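Local structure of FAD-dependent pyridine nucleotide-disulphide oxidoreductase (Desulfovibrio vulgaris, 3IWA) at residues Ala13-Ala18 with Ala315-Arg320; Leu121-Asn126 with Ala254-Thr260; Thr200-Leu204 with Met386-Leu390; Ile298-Val302 with Phe333-Val337. The protein probably uses a bound flavin to pass electrons from a nicotinamide nucleotide to a disulphide or related acceptor, as other enzymes of this flavoprotein family do. All coordinates share one frame; numbering follows the deposited sequence.

Interaction 1: residues Ala13-Ala18 with Ala315-Arg320; sequences ALGPKA and ANRQGR
With CG swung anti to the backbone N (chi1 -171°) and the chain bent at chi2 (64°), Lys17 lays its methylenes across the Asn316 side chain at about a right angle. Its CG comes 3.7 Å from Asn316 O, and CD lies 3.8 Å from Asn316 OD1, so the aliphatic part of the lysine does the touching. Leu14, which also has CG opposite its backbone N, sends CD1 against the neighbouring helix, 3.5 Å from Ala315 O, with the CB of Gln318 alongside. The two helices run in broadly the same direction, crossing at -39°. Gly319, having no side chain, presents bare backbone to Lys17 and Ala18, so the axes come within 7.9 Å and Ala18 CA can direct a CA-H...O contact to Gly319 O at 3.3 Å. At Ala13 the two methyls meet obliquely and tightly, Ala13 CB to Ala315 CB at 3.5 Å. No hydrogen bond joins the segments. Polar ends are engaged elsewhere: Gln318 OE1 accepts from Gly293 N, while Arg320 forms a salt bridge with Asp458 of the second subunit. Helix 14-25, which follows strand 5-9 of the parallel sheet in the N-terminal Rossmann-type fold, is thus packed against helix 314-326, itself in contact with the second subunit.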
# COMPACT_ATOMS: atom_id res chain seq x y z
N ALA A 13 -22.91 9.80 -6.59
CA ALA A 13 -21.68 10.53 -6.59
C ALA A 13 -21.37 10.73 -8.07
O ALA A 13 -21.02 11.82 -8.48
CB ALA A 13 -20.57 9.73 -5.89
N LEU A 14 -21.56 9.68 -8.85
CA LEU A 14 -21.04 9.65 -10.18
C LEU A 14 -21.49 10.78 -11.12
O LEU A 14 -20.66 11.35 -11.82
CB LEU A 14 -21.25 8.27 -10.83
CG LEU A 14 -20.52 8.15 -12.17
CD1 LEU A 14 -19.51 7.01 -12.17
CD2 LEU A 14 -21.54 7.98 -13.30
N GLY A 15 -22.79 11.10 -11.13
CA GLY A 15 -23.34 12.16 -11.99
C GLY A 15 -22.69 13.52 -11.76
O GLY A 15 -22.06 14.05 -12.67
N PRO A 16 -22.82 14.07 -10.54
CA PRO A 16 -22.15 15.33 -10.15
C PRO A 16 -20.65 15.33 -10.46
O PRO A 16 -20.12 16.33 -10.96
CB PRO A 16 -22.39 15.41 -8.64
CG PRO A 16 -23.64 14.63 -8.41
CD PRO A 16 -23.63 13.52 -9.44
N LYS A 17 -19.97 14.22 -10.20
CA LYS A 17 -18.53 14.15 -10.50
C LYS A 17 -18.28 14.29 -11.99
O LYS A 17 -17.43 15.05 -12.40
CB LYS A 17 -17.93 12.83 -10.00
CG LYS A 17 -16.40 12.78 -10.07
CD LYS A 17 -15.78 13.82 -9.12
CE LYS A 17 -14.23 13.76 -9.08
NZ LYS A 17 -13.68 14.48 -7.84
N ALA A 18 -18.99 13.54 -12.79
CA ALA A 18 -18.78 13.57 -14.22
C ALA A 18 -19.02 15.00 -14.78
O ALA A 18 -18.25 15.49 -15.59
CB ALA A 18 -19.64 12.55 -14.91
N ALA A 315 -17.27 5.26 -7.92
CA ALA A 315 -17.97 6.48 -8.36
C ALA A 315 -17.05 7.62 -8.78
O ALA A 315 -17.05 8.02 -9.94
CB ALA A 315 -18.93 6.98 -7.24
N ASN A 316 -16.28 8.13 -7.83
CA ASN A 316 -15.41 9.25 -8.10
C ASN A 316 -14.39 8.99 -9.19
O ASN A 316 -14.21 9.83 -10.05
CB ASN A 316 -14.78 9.79 -6.81
CG ASN A 316 -15.77 10.65 -6.02
OD1 ASN A 316 -16.73 11.15 -6.62
ND2 ASN A 316 -15.57 10.81 -4.70
N ARG A 317 -13.83 7.79 -9.22
CA ARG A 317 -12.75 7.51 -10.14
C ARG A 317 -13.35 7.39 -11.55
O ARG A 317 -12.83 7.99 -12.46
CB ARG A 317 -12.01 6.25 -9.74
CG ARG A 317 -11.40 6.36 -8.35
CD ARG A 317 -10.66 5.12 -7.93
NE ARG A 317 -10.30 5.21 -6.52
CZ ARG A 317 -10.27 4.20 -5.67
NH1 ARG A 317 -10.59 2.98 -6.06
NH2 ARG A 317 -9.91 4.41 -4.41
N GLN A 318 -14.46 6.66 -11.67
CA GLN A 318 -15.11 6.47 -12.97
C GLN A 318 -15.75 7.78 -13.47
O GLN A 318 -15.72 8.04 -14.63
CB GLN A 318 -16.16 5.36 -12.95
CG GLN A 318 -15.65 3.99 -12.56
CD GLN A 318 -16.79 2.97 -12.44
OE1 GLN A 318 -17.95 3.31 -12.65
NE2 GLN A 318 -16.44 1.73 -12.15
N GLY A 319 -16.25 8.59 -12.56
CA GLY A 319 -16.87 9.85 -12.91
C GLY A 319 -15.88 10.79 -13.56
O GLY A 319 -16.21 11.46 -14.56
N ARG A 320 -14.67 10.83 -13.01
CA ARG A 320 -13.63 11.68 -13.53
C ARG A 320 -13.33 11.29 -14.95
O ARG A 320 -13.25 12.15 -15.81
CB ARG A 320 -12.38 11.61 -12.69
CG ARG A 320 -11.34 12.61 -13.11
CD ARG A 320 -10.19 12.65 -12.10
NE ARG A 320 -9.47 13.92 -12.17
CZ ARG A 320 -8.42 14.16 -12.93
NH1 ARG A 320 -7.87 15.35 -12.87
NH2 ARG A 320 -7.91 13.23 -13.72

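Interaction 2: residues Leu121-Asn126 with Ala254-Thr260; sequences LGSKAN and AGVSPNT
Lys124 and Ser257 exchange a reciprocal pair of backbone hydrogen bonds, Lys124 N to Ser257 O and Ser257 N to Lys124 O, each 2.8 Å and nearly straight. Asn126 N donates to Gly255 O at 2.8 Å, in the plane of that carbonyl, and Asn259 N reaches Gly122 O at the other end. The Asn126 side chain stays close to the same carbonyl, with Asn126 CB 3.2 Å from Gly255 O and OD1 beside the Val256-Ser257 peptide. Ser123 OG rests 3.7 Å from Val256 CB; a chi1 of 54° places the hydroxyl between its own backbone N and carbonyl carbon. The lysine chain runs extended beyond CG along the face it shares with Ser257, bringing Lys124 CE to 3.6 Å from Pro258 O. Asn259 centres an inverse gamma turn, and its ND2 gives Leu121 O a weak hydrogen bond of 3.4 Å. Leu121 CD1 lies 3.5 Å from Asn259 O. Together the strands 123-125 and 256-258 form a two-stranded antiparallel ribbon, separate from both five-stranded parallel sheets. Strand 123-125 follows strand 116-119 of one of those sheets, and strand 256-258 follows strand 249-252 of the other, an arrangement consistent with the paired connections between the FAD and NAD(P)H domains in this family. A water bridges the two segments, donating to Asn126 O and Gly255 O and accepting from Ala254 N. Farther out, Thr260 OG1 is bonded to Gly274 O, and Val256 leans on Phe308.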
# COMPACT_ATOMS: atom_id res chain seq x y z
N LEU A 121 -27.46 5.46 -13.06
CA LEU A 121 -28.75 5.00 -12.65
C LEU A 121 -28.76 4.27 -11.33
O LEU A 121 -29.82 3.99 -10.81
CB LEU A 121 -29.36 4.07 -13.71
CG LEU A 121 -29.41 4.63 -15.12
CD1 LEU A 121 -29.98 3.60 -16.03
CD2 LEU A 121 -30.21 5.90 -15.17
N GLY A 122 -27.59 3.93 -10.78
CA GLY A 122 -27.54 3.28 -9.47
C GLY A 122 -28.13 1.87 -9.49
O GLY A 122 -28.26 1.23 -10.54
N SER A 123 -28.49 1.38 -8.32
CA SER A 123 -28.98 0.03 -8.21
C SER A 123 -30.26 0.05 -7.38
O SER A 123 -30.66 1.10 -6.88
CB SER A 123 -27.91 -0.81 -7.53
OG SER A 123 -27.55 -0.20 -6.31
N LYS A 124 -30.90 -1.12 -7.25
CA LYS A 124 -32.09 -1.32 -6.41
C LYS A 124 -31.81 -2.51 -5.51
O LYS A 124 -31.14 -3.48 -5.92
CB LYS A 124 -33.37 -1.60 -7.24
CG LYS A 124 -33.12 -2.21 -8.64
CD LYS A 124 -34.27 -3.05 -9.22
CE LYS A 124 -33.82 -3.72 -10.55
NZ LYS A 124 -34.77 -4.75 -11.11
N ALA A 125 -32.35 -2.43 -4.29
CA ALA A 125 -32.23 -3.47 -3.29
C ALA A 125 -32.91 -4.75 -3.77
O ALA A 125 -34.03 -4.71 -4.33
CB ALA A 125 -32.82 -2.99 -1.94
N ASN A 126 -32.21 -5.87 -3.63
CA ASN A 126 -32.83 -7.17 -3.81
C ASN A 126 -33.86 -7.38 -2.67
O ASN A 126 -33.58 -7.17 -1.47
CB ASN A 126 -31.80 -8.30 -3.82
CG ASN A 126 -30.97 -8.36 -5.11
OD1 ASN A 126 -31.21 -7.64 -6.08
ND2 ASN A 126 -29.98 -9.26 -5.12
N ALA A 254 -29.26 -6.78 1.41
CA ALA A 254 -29.00 -8.14 0.97
C ALA A 254 -28.58 -8.15 -0.48
O ALA A 254 -28.89 -9.10 -1.20
CB ALA A 254 -30.24 -9.03 1.17
N GLY A 255 -27.89 -7.11 -0.91
CA GLY A 255 -27.40 -7.08 -2.28
C GLY A 255 -28.36 -6.40 -3.25
O GLY A 255 -29.55 -6.22 -2.96
N VAL A 256 -27.84 -6.05 -4.41
CA VAL A 256 -28.47 -5.10 -5.29
C VAL A 256 -28.48 -5.59 -6.71
O VAL A 256 -27.72 -6.49 -7.08
CB VAL A 256 -27.71 -3.77 -5.24
CG1 VAL A 256 -27.62 -3.27 -3.77
CG2 VAL A 256 -26.30 -3.90 -5.88
N SER A 257 -29.38 -5.03 -7.51
CA SER A 257 -29.41 -5.27 -8.94
C SER A 257 -29.32 -3.93 -9.63
O SER A 257 -29.79 -2.93 -9.09
CB SER A 257 -30.68 -6.00 -9.38
OG SER A 257 -30.41 -7.38 -9.62
N PRO A 258 -28.70 -3.89 -10.82
CA PRO A 258 -28.59 -2.64 -11.52
C PRO A 258 -29.97 -2.08 -11.89
O PRO A 258 -30.81 -2.81 -12.39
CB PRO A 258 -27.78 -3.01 -12.78
CG PRO A 258 -27.12 -4.27 -12.48
CD PRO A 258 -28.02 -4.98 -11.54
N ASN A 259 -30.16 -0.79 -11.63
CA ASN A 259 -31.42 -0.10 -11.92
C ASN A 259 -31.52 0.36 -13.39
O ASN A 259 -31.62 1.54 -13.65
CB ASN A 259 -31.55 1.11 -10.98
CG ASN A 259 -32.95 1.78 -11.02
OD1 ASN A 259 -33.90 1.18 -11.49
ND2 ASN A 259 -33.07 3.02 -10.50
N THR A 260 -31.54 -0.59 -14.32
CA THR A 260 -31.25 -0.33 -15.75
C THR A 260 -32.45 -0.46 -16.77
O THR A 260 -32.24 -0.51 -18.00
CB THR A 260 -30.09 -1.26 -16.21
OG1 THR A 260 -30.41 -2.59 -15.85
CG2 THR A 260 -28.79 -0.89 -15.51
O HOH W 1 -31.14 -5.79 -0.64

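Interaction 3: residues Thr200-Leu204 with Met386-Leu390; sequences TSKSL and MTLQL
Strand 386-390 passes the first turn of the helix that begins at Lys202 without backbone contact, the nearest CA atoms, those of Leu204 and Gln389, lying 8.1 Å apart, and side chains span the gap. The motif at the helix end is an N-cap: Ser201 OG accepts from Leu204 N at 3.0 Å. The same oxygen takes a second bond from across the contact, where Gln389 NE2 donates to Ser201 OG with an N-H...O angle of 164°. That pair is modelled at 2.5 Å, a shorter separation than is usual and probably imprecise at this resolution. Ser201 OG lies near the amide plane of Gln389, 8° out of it. Gln389 reaches this far because CG stands anti to its carbonyl carbon (chi1 -60°) and the chain is extended beyond it. Leu204 CB lies 3.7 Å from Gln389 NE2, and Leu204 CD1 extends toward the Thr387 methyl. The strand belongs to the antiparallel sheet of the dimerisation domain, flanked by strands 366-372 and 399-406; Gln389 also packs on Asn368 and His370, while Leu204 touches Gln403 and Phe405. Lys202 N, in the first turn, donates to Glu357. On the other end of the glutamine amide, Gln389 OE1 stands 2.8 Å from Ser203 OG.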
# COMPACT_ATOMS: atom_id res chain seq x y z
N THR A 200 -14.69 -11.67 3.20
CA THR A 200 -13.70 -12.38 4.01
C THR A 200 -13.96 -13.88 3.93
O THR A 200 -15.06 -14.30 3.59
CB THR A 200 -13.72 -11.97 5.48
OG1 THR A 200 -14.87 -12.54 6.10
CG2 THR A 200 -13.72 -10.45 5.66
N SER A 201 -12.95 -14.69 4.25
CA SER A 201 -13.16 -16.15 4.45
C SER A 201 -14.08 -16.43 5.65
O SER A 201 -14.29 -15.56 6.49
CB SER A 201 -11.83 -16.88 4.69
OG SER A 201 -11.29 -16.51 5.97
N LYS A 202 -14.58 -17.65 5.74
CA LYS A 202 -15.35 -18.10 6.92
C LYS A 202 -14.56 -17.93 8.22
O LYS A 202 -15.05 -17.34 9.19
CB LYS A 202 -15.77 -19.56 6.74
CG LYS A 202 -16.97 -19.97 7.60
CD LYS A 202 -17.57 -21.32 7.19
CE LYS A 202 -18.42 -21.90 8.35
NZ LYS A 202 -18.64 -23.38 8.23
N SER A 203 -13.31 -18.37 8.22
CA SER A 203 -12.45 -18.28 9.40
C SER A 203 -12.22 -16.83 9.85
O SER A 203 -12.31 -16.50 11.05
CB SER A 203 -11.11 -19.01 9.13
OG SER A 203 -10.21 -18.28 8.29
N LEU A 204 -11.97 -15.95 8.88
CA LEU A 204 -11.79 -14.54 9.21
C LEU A 204 -13.12 -13.85 9.63
O LEU A 204 -13.14 -12.96 10.49
CB LEU A 204 -11.15 -13.78 8.04
CG LEU A 204 -10.66 -12.41 8.50
CD1 LEU A 204 -9.64 -12.58 9.66
CD2 LEU A 204 -10.05 -11.65 7.36
N MET A 386 -2.78 -8.69 14.70
CA MET A 386 -3.06 -8.56 13.26
C MET A 386 -3.04 -9.89 12.55
O MET A 386 -2.08 -10.60 12.68
CB MET A 386 -2.07 -7.64 12.52
CG MET A 386 -2.65 -7.29 11.10
SD MET A 386 -1.71 -6.28 9.99
CE MET A 386 -1.39 -4.90 11.08
N THR A 387 -4.10 -10.19 11.80
CA THR A 387 -4.19 -11.35 10.91
C THR A 387 -4.32 -10.94 9.44
O THR A 387 -5.16 -10.11 9.10
CB THR A 387 -5.43 -12.19 11.20
OG1 THR A 387 -5.52 -12.46 12.60
CG2 THR A 387 -5.40 -13.50 10.40
N LEU A 388 -3.49 -11.54 8.60
CA LEU A 388 -3.61 -11.51 7.16
C LEU A 388 -3.89 -12.90 6.63
O LEU A 388 -3.31 -13.87 7.10
CB LEU A 388 -2.31 -11.06 6.49
CG LEU A 388 -1.83 -9.64 6.69
CD1 LEU A 388 -0.63 -9.41 5.75
CD2 LEU A 388 -2.99 -8.64 6.45
N GLN A 389 -4.71 -12.95 5.58
CA GLN A 389 -4.93 -14.17 4.84
C GLN A 389 -4.68 -13.86 3.37
O GLN A 389 -5.12 -12.83 2.88
CB GLN A 389 -6.36 -14.69 5.09
CG GLN A 389 -6.67 -15.02 6.58
CD GLN A 389 -8.03 -15.77 6.80
OE1 GLN A 389 -8.26 -16.38 7.85
NE2 GLN A 389 -8.89 -15.72 5.83
N LEU A 390 -3.95 -14.74 2.70
CA LEU A 390 -3.48 -14.55 1.36
C LEU A 390 -4.03 -15.69 0.56
O LEU A 390 -3.93 -16.84 0.99
CB LEU A 390 -1.95 -14.57 1.31
CG LEU A 390 -1.20 -14.05 0.07
CD1 LEU A 390 -1.32 -12.51 -0.01
CD2 LEU A 390 0.33 -14.49 0.06

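Interaction 4: residues Ile298-Val302 with Phe333-Val337; sequences IPNLV and FPGAV
Leu301 N donates to Ala336 O between the two segments at 2.7 Å, an almost straight bond (174°) that approaches tilted 31° from the carbonyl plane. Ala336 uses its N as well, donating to Pro299 O at 3.1 Å, and these two bonds flank Asn300, making a single backbone bridge between Asn300 and Ala336. Gly335, without a side chain, lets its CA lie 3.4 Å from Pro299 O in a CA-H...O contact. Apolar groups fill in around the bridge. Ile298 reaches with CD1 to the edge of the Phe333 ring, in its plane, at 3.9 Å from Phe333 CE2, and the same methyl lies over Gly335 and near the Ala336 methyl. A chi1 of 57° holds Ile298 CG1 between the backbone N and the carbonyl carbon, which turns this branch toward the loop. Leu301 splays its two methyls over the loop, CD2 3.6 Å from Pro334 O and CD1 against Gly335 C, while its CB meets Val337 CG1 at 3.7 Å. Val302 crosses Val337 at about a right angle. Beyond the bridge, Asn300 OD1 accepts from Val302 N at 2.9 Å in an Asx turn and also from Thr303 N. The loop 333-337, which leads from helix 314-326 to strand 340-343, lies beside the segment that follows strand 296-299, against that helix, with Val337 N bonded to Glu436 of the second subunit.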
# COMPACT_ATOMS: atom_id res chain seq x y z
N ILE A 298 -17.81 -4.11 -15.25
CA ILE A 298 -16.47 -3.86 -15.75
C ILE A 298 -15.60 -5.10 -15.45
O ILE A 298 -15.95 -5.90 -14.62
CB ILE A 298 -15.82 -2.68 -15.07
CG1 ILE A 298 -15.78 -2.91 -13.56
CG2 ILE A 298 -16.58 -1.42 -15.39
CD1 ILE A 298 -15.21 -1.78 -12.80
N PRO A 299 -14.47 -5.24 -16.15
CA PRO A 299 -13.64 -6.44 -15.99
C PRO A 299 -13.17 -6.64 -14.56
O PRO A 299 -12.72 -5.69 -13.90
CB PRO A 299 -12.44 -6.15 -16.88
CG PRO A 299 -12.92 -5.14 -17.86
CD PRO A 299 -13.85 -4.29 -17.08
N ASN A 300 -13.32 -7.85 -14.05
CA ASN A 300 -12.71 -8.18 -12.79
C ASN A 300 -11.25 -8.36 -13.12
O ASN A 300 -10.92 -9.24 -13.90
CB ASN A 300 -13.30 -9.48 -12.23
CG ASN A 300 -12.71 -9.87 -10.89
OD1 ASN A 300 -11.51 -10.06 -10.75
ND2 ASN A 300 -13.55 -9.97 -9.90
N LEU A 301 -10.35 -7.54 -12.57
CA LEU A 301 -8.93 -7.68 -12.96
C LEU A 301 -8.16 -8.90 -12.38
O LEU A 301 -7.00 -9.10 -12.71
CB LEU A 301 -8.16 -6.38 -12.71
CG LEU A 301 -8.76 -5.17 -13.45
CD1 LEU A 301 -8.14 -3.90 -12.91
CD2 LEU A 301 -8.56 -5.25 -14.95
N VAL A 302 -8.78 -9.67 -11.50
CA VAL A 302 -8.13 -10.87 -10.97
C VAL A 302 -8.58 -12.04 -11.83
O VAL A 302 -7.74 -12.79 -12.32
CB VAL A 302 -8.47 -11.19 -9.52
CG1 VAL A 302 -7.96 -12.63 -9.16
CG2 VAL A 302 -7.90 -10.14 -8.57
N PHE A 333 -10.47 3.59 -17.62
CA PHE A 333 -10.65 2.94 -16.31
C PHE A 333 -10.68 1.45 -16.61
O PHE A 333 -11.57 0.98 -17.31
CB PHE A 333 -11.95 3.39 -15.65
CG PHE A 333 -12.07 2.95 -14.24
CD1 PHE A 333 -11.47 3.66 -13.22
CD2 PHE A 333 -12.74 1.78 -13.93
CE1 PHE A 333 -11.57 3.22 -11.91
CE2 PHE A 333 -12.83 1.34 -12.65
CZ PHE A 333 -12.26 2.05 -11.64
N PRO A 334 -9.66 0.70 -16.13
CA PRO A 334 -9.42 -0.67 -16.62
C PRO A 334 -10.37 -1.75 -16.10
O PRO A 334 -10.49 -2.83 -16.71
CB PRO A 334 -7.99 -0.97 -16.14
CG PRO A 334 -7.86 -0.17 -14.83
CD PRO A 334 -8.65 1.13 -15.15
N GLY A 335 -11.01 -1.48 -14.97
CA GLY A 335 -11.77 -2.49 -14.25
C GLY A 335 -11.46 -2.36 -12.78
O GLY A 335 -10.99 -1.32 -12.34
N ALA A 336 -11.66 -3.43 -12.03
CA ALA A 336 -11.46 -3.41 -10.60
C ALA A 336 -11.02 -4.76 -10.06
O ALA A 336 -11.21 -5.81 -10.73
CB ALA A 336 -12.71 -2.95 -9.91
N VAL A 337 -10.42 -4.72 -8.87
CA VAL A 337 -10.16 -5.91 -8.09
C VAL A 337 -11.00 -6.01 -6.81
O VAL A 337 -10.98 -7.06 -6.17
CB VAL A 337 -8.65 -6.07 -7.75
CG1 VAL A 337 -7.82 -6.09 -9.04
CG2 VAL A 337 -8.19 -4.99 -6.79

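In the fold
Along the chain, the first segments of interactions 1, 2, 3 and 4 come in that order. Interactions 1 and 4 have centres about 17 Å apart and touch directly: Gln318 and Arg317 of helix 314-326 pack on Phe333, and Gln318 also meets Ile298. Both reach the second subunit, so helix 314-326 and the loop after it contribute to the dimer interface. Interaction 2, about 18 Å from interaction 1 by centres, joins connections leaving the two parallel sheets. Interaction 3 lies on the opposite side of the chain's centre from interaction 1, about 32 Å away between centres, and ties helix 202-214 to the antiparallel sheet of the dimerisation domain.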